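Local coordinates for immunoglobulin-like protein (Pseudomonas aeruginosa, PDB 3N6Y), which is of unknown function but carries an immunoglobulin-like beta-sandwich domain of the DUF3859 family, and is probably exported by way of a signal peptide, at residues Thr41-Met54 with Gly125-Arg137. Numbering follows the deposited sequence. Where two conformers were deposited one is given.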
# COMPACT_ATOMS: atom_id res chain seq x y z
N THR A 41 -0.74 8.29 10.85
CA THR A 41 -2.00 7.97 11.52
C THR A 41 -2.56 6.66 10.98
O THR A 41 -2.21 6.29 9.83
CB THR A 41 -3.06 9.08 11.25
OG1 THR A 41 -4.21 8.78 12.06
CG2 THR A 41 -3.45 9.12 9.79
N THR A 42 -3.42 6.02 11.77
CA THR A 42 -4.25 4.92 11.29
C THR A 42 -5.69 5.33 11.05
O THR A 42 -6.49 4.50 10.58
CB THR A 42 -4.21 3.72 12.26
OG1 THR A 42 -4.55 4.11 13.61
CG2 THR A 42 -2.81 3.09 12.17
N GLU A 43 -5.98 6.60 11.29
CA GLU A 43 -7.33 7.14 11.16
C GLU A 43 -7.42 7.97 9.89
O GLU A 43 -6.77 8.99 9.73
CB GLU A 43 -7.70 7.97 12.40
CG GLU A 43 -7.77 7.16 13.68
CD GLU A 43 -8.98 6.23 13.72
OE1 GLU A 43 -10.02 6.52 13.06
OE2 GLU A 43 -8.89 5.20 14.42
N VAL A 44 -8.23 7.49 8.96
CA VAL A 44 -8.32 8.02 7.62
C VAL A 44 -9.70 8.60 7.34
O VAL A 44 -10.69 7.88 7.49
CB VAL A 44 -7.99 6.91 6.64
CG1 VAL A 44 -8.17 7.36 5.19
CG2 VAL A 44 -6.54 6.39 6.84
N PRO A 45 -9.79 9.86 6.88
CA PRO A 45 -11.12 10.42 6.54
C PRO A 45 -11.80 9.74 5.36
O PRO A 45 -11.16 9.51 4.33
CB PRO A 45 -10.83 11.88 6.16
CG PRO A 45 -9.46 12.15 6.51
CD PRO A 45 -8.72 10.83 6.65
N ALA A 46 -13.11 9.51 5.50
CA ALA A 46 -13.93 8.91 4.46
C ALA A 46 -14.33 10.04 3.52
O ALA A 46 -15.50 10.46 3.47
CB ALA A 46 -15.15 8.23 5.04
N LYS A 47 -13.33 10.55 2.82
CA LYS A 47 -13.51 11.70 1.91
C LYS A 47 -12.79 11.48 0.59
O LYS A 47 -11.64 11.05 0.56
CB LYS A 47 -12.99 12.96 2.60
CG LYS A 47 -13.81 13.31 3.84
CD LYS A 47 -13.31 14.52 4.67
CE LYS A 47 -13.96 15.81 4.22
NZ LYS A 47 -13.50 16.97 5.04
N LEU A 48 -13.47 11.77 -0.52
CA LEU A 48 -12.85 11.73 -1.85
C LEU A 48 -11.55 12.51 -1.88
O LEU A 48 -11.46 13.63 -1.35
CB LEU A 48 -13.81 12.33 -2.91
CG LEU A 48 -14.85 11.49 -3.63
CD1 LEU A 48 -15.55 12.38 -4.64
CD2 LEU A 48 -14.25 10.23 -4.31
N GLY A 49 -10.55 11.95 -2.55
CA GLY A 49 -9.27 12.58 -2.72
C GLY A 49 -8.27 12.19 -1.64
O GLY A 49 -7.13 12.55 -1.71
N THR A 50 -8.72 11.45 -0.64
CA THR A 50 -7.80 11.01 0.43
C THR A 50 -6.99 9.82 -0.04
O THR A 50 -7.55 8.86 -0.50
CB THR A 50 -8.60 10.60 1.66
OG1 THR A 50 -9.37 11.70 2.13
CG2 THR A 50 -7.69 10.13 2.85
N LYS A 51 -5.67 9.94 0.05
CA LYS A 51 -4.72 8.87 -0.23
C LYS A 51 -4.03 8.41 1.05
O LYS A 51 -3.55 9.22 1.85
CB LYS A 51 -3.71 9.31 -1.30
CG LYS A 51 -2.58 8.35 -1.56
CD LYS A 51 -1.61 9.01 -2.55
CE LYS A 51 -0.36 8.18 -2.69
NZ LYS A 51 0.65 8.84 -3.59
N PHE A 52 -4.01 7.09 1.28
CA PHE A 52 -3.38 6.57 2.47
C PHE A 52 -2.62 5.28 2.19
O PHE A 52 -2.83 4.62 1.17
CB PHE A 52 -4.41 6.30 3.60
CG PHE A 52 -5.44 5.23 3.25
CD1 PHE A 52 -6.53 5.52 2.44
CD2 PHE A 52 -5.27 3.92 3.69
CE1 PHE A 52 -7.44 4.54 2.11
CE2 PHE A 52 -6.20 2.94 3.38
CZ PHE A 52 -7.27 3.25 2.58
N GLY A 53 -1.72 4.94 3.09
CA GLY A 53 -0.96 3.71 2.98
C GLY A 53 0.38 3.80 3.65
O GLY A 53 0.52 4.45 4.70
N MSE A 54 1.35 3.12 3.06
CA MSE A 54 2.69 2.90 3.57
C MSE A 54 3.78 3.34 2.56
O MSE A 54 3.58 3.19 1.33
CB MSE A 54 2.86 1.40 3.94
CG MSE A 54 2.15 0.98 5.22
SE MSE A 54 2.50 -0.90 5.54
CE MSE A 54 1.62 -1.62 4.01
N GLY A 125 5.98 -13.14 -2.46
CA GLY A 125 5.55 -14.53 -2.39
C GLY A 125 4.70 -14.70 -1.14
O GLY A 125 3.77 -13.92 -0.93
N ASP A 126 5.02 -15.70 -0.30
CA ASP A 126 4.30 -15.94 0.93
C ASP A 126 4.72 -15.08 2.13
O ASP A 126 4.07 -15.14 3.20
CB ASP A 126 4.48 -17.41 1.35
CG ASP A 126 3.87 -18.43 0.40
OD1 ASP A 126 3.15 -18.06 -0.56
OD2 ASP A 126 4.17 -19.66 0.62
N ARG A 127 5.81 -14.31 2.01
CA ARG A 127 6.41 -13.61 3.13
C ARG A 127 5.90 -12.18 3.21
O ARG A 127 5.97 -11.41 2.26
CB ARG A 127 7.94 -13.58 3.04
CG ARG A 127 8.63 -12.90 4.24
CD ARG A 127 10.11 -13.16 4.23
NE ARG A 127 10.64 -12.72 2.96
CZ ARG A 127 11.45 -11.68 2.75
NH1 ARG A 127 11.91 -10.92 3.73
NH2 ARG A 127 11.82 -11.40 1.51
N LEU A 128 5.38 -11.86 4.37
CA LEU A 128 4.92 -10.51 4.65
C LEU A 128 6.08 -9.60 5.00
O LEU A 128 6.83 -9.90 5.94
CB LEU A 128 3.99 -10.56 5.86
CG LEU A 128 3.34 -9.24 6.26
CD1 LEU A 128 2.48 -8.68 5.15
CD2 LEU A 128 2.56 -9.48 7.57
N LEU A 129 6.23 -8.50 4.27
CA LEU A 129 7.27 -7.53 4.54
C LEU A 129 6.77 -6.42 5.51
O LEU A 129 7.50 -5.97 6.42
CB LEU A 129 7.73 -6.92 3.22
CG LEU A 129 8.52 -7.90 2.37
CD1 LEU A 129 8.76 -7.35 0.98
CD2 LEU A 129 9.87 -8.26 3.08
N ALA A 130 5.54 -5.95 5.27
CA ALA A 130 4.97 -4.85 6.05
C ALA A 130 3.45 -4.87 6.01
O ALA A 130 2.89 -5.30 5.00
CB ALA A 130 5.51 -3.51 5.56
N GLU A 131 2.83 -4.38 7.06
CA GLU A 131 1.36 -4.27 7.07
C GLU A 131 0.90 -3.14 7.94
O GLU A 131 1.58 -2.81 8.94
CB GLU A 131 0.70 -5.59 7.53
CG GLU A 131 0.69 -5.88 9.00
CD GLU A 131 -0.16 -7.10 9.30
OE1 GLU A 131 -1.33 -7.13 8.82
OE2 GLU A 131 0.32 -8.00 10.02
N LYS A 132 -0.25 -2.57 7.59
CA LYS A 132 -0.92 -1.63 8.44
C LYS A 132 -2.42 -1.69 8.23
O LYS A 132 -2.88 -1.83 7.07
CB LYS A 132 -0.46 -0.19 8.16
CG LYS A 132 -0.47 0.69 9.40
CD LYS A 132 0.70 0.34 10.37
CE LYS A 132 0.62 1.10 11.62
NZ LYS A 132 1.56 0.65 12.68
N SER A 133 -3.12 -1.55 9.37
CA SER A 133 -4.60 -1.51 9.42
C SER A 133 -5.05 -0.07 9.60
O SER A 133 -4.61 0.57 10.57
CB SER A 133 -5.14 -2.41 10.54
OG SER A 133 -4.93 -3.76 10.18
N PHE A 134 -5.90 0.41 8.68
CA PHE A 134 -6.48 1.76 8.76
C PHE A 134 -7.99 1.73 9.00
O PHE A 134 -8.67 0.89 8.44
CB PHE A 134 -6.23 2.53 7.50
CG PHE A 134 -4.79 2.65 7.18
CD1 PHE A 134 -4.06 3.73 7.59
CD2 PHE A 134 -4.15 1.66 6.37
CE1 PHE A 134 -2.73 3.84 7.28
CE2 PHE A 134 -2.82 1.76 6.07
CZ PHE A 134 -2.11 2.85 6.52
N ASP A 135 -8.46 2.68 9.81
CA ASP A 135 -9.87 2.86 10.16
C ASP A 135 -10.36 4.08 9.38
O ASP A 135 -9.93 5.20 9.67
CB ASP A 135 -9.99 3.09 11.68
CG ASP A 135 -11.39 3.44 12.11
OD1 ASP A 135 -12.33 2.74 11.68
OD2 ASP A 135 -11.55 4.42 12.88
N VAL A 136 -11.25 3.84 8.42
CA VAL A 136 -11.78 4.86 7.53
C VAL A 136 -13.15 5.23 8.10
O VAL A 136 -14.03 4.39 8.25
CB VAL A 136 -11.87 4.35 6.09
CG1 VAL A 136 -12.69 5.31 5.19
CG2 VAL A 136 -10.46 4.08 5.55
N ARG A 137 -13.30 6.49 8.46
CA ARG A 137 -14.60 6.94 8.95
C ARG A 137 -14.82 8.40 8.70
O ARG A 137 -13.91 9.13 8.30
CB ARG A 137 -14.79 6.62 10.43
CG ARG A 137 -14.00 7.46 11.39
CD ARG A 137 -14.13 6.85 12.79
NE ARG A 137 -13.71 7.75 13.86
CZ ARG A 137 -13.37 7.35 15.08
NH1 ARG A 137 -13.40 6.07 15.38
NH2 ARG A 137 -13.00 8.24 15.99
OXT ARG A 137 -15.95 8.84 8.89
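Phe-134 lays one face of its ring over the edge of Phe-52, whose CD2 comes to 3.7 Å from Phe-134 CG. The pair is T-shaped, with ring planes 64° apart. The CB bond of Phe-52 points toward strand 127-136, and CG between the backbone N and carbonyl carbon (chi1 63°) sets the ring edge-on to Phe-134. Val-44 adds its CG2 branch, 3.7 Å from Phe-134 CD1, while the carbonyl O of Thr-41 meets the ring edge; this buried oxygen has no polar partner in the model. Farther along, the selenium of selenomethionine Met-54 lies against the backbone of Glu-131, with Ala-130 CB and Lys-132 CB also close. Toward the C-terminus Val-136 splits its branches, CG1 to Ala-46 CB (3.8 Å) and CG2 to Val-44, and Trp-118 and Phe-107 add further cover.

Strand 43-44 pairs in parallel with the end of 127-136. Val-44 N gives an almost straight bond to Asp-135 O (2.9 Å, 179° at the hydrogen), flanked by Asp-135 N to Thr-42 O and Arg-137 N to Val-44 O. Ala-46 N then reaches Arg-137 O from above the carbonyl plane. On the face opposite Val-44 and Val-136, Glu-43 OE1 and Asp-135 OD2 lie 2.6 Å apart in the given Asp-135 conformer, suggesting a shared proton, though a second conformer leaves this doubtful. The given Arg-137 conformer turns a guanidinium face to Glu-43 OE1, a long contact of charges only.

Segment 41-54 thus leaves a parallel edge strand of one sheet and turns at Lys-47 to Thr-50 into the facing sheet, with a hydrophobic core of Phe, Val and Met side chains between the two, as in an immunoglobulin-like beta-sandwich.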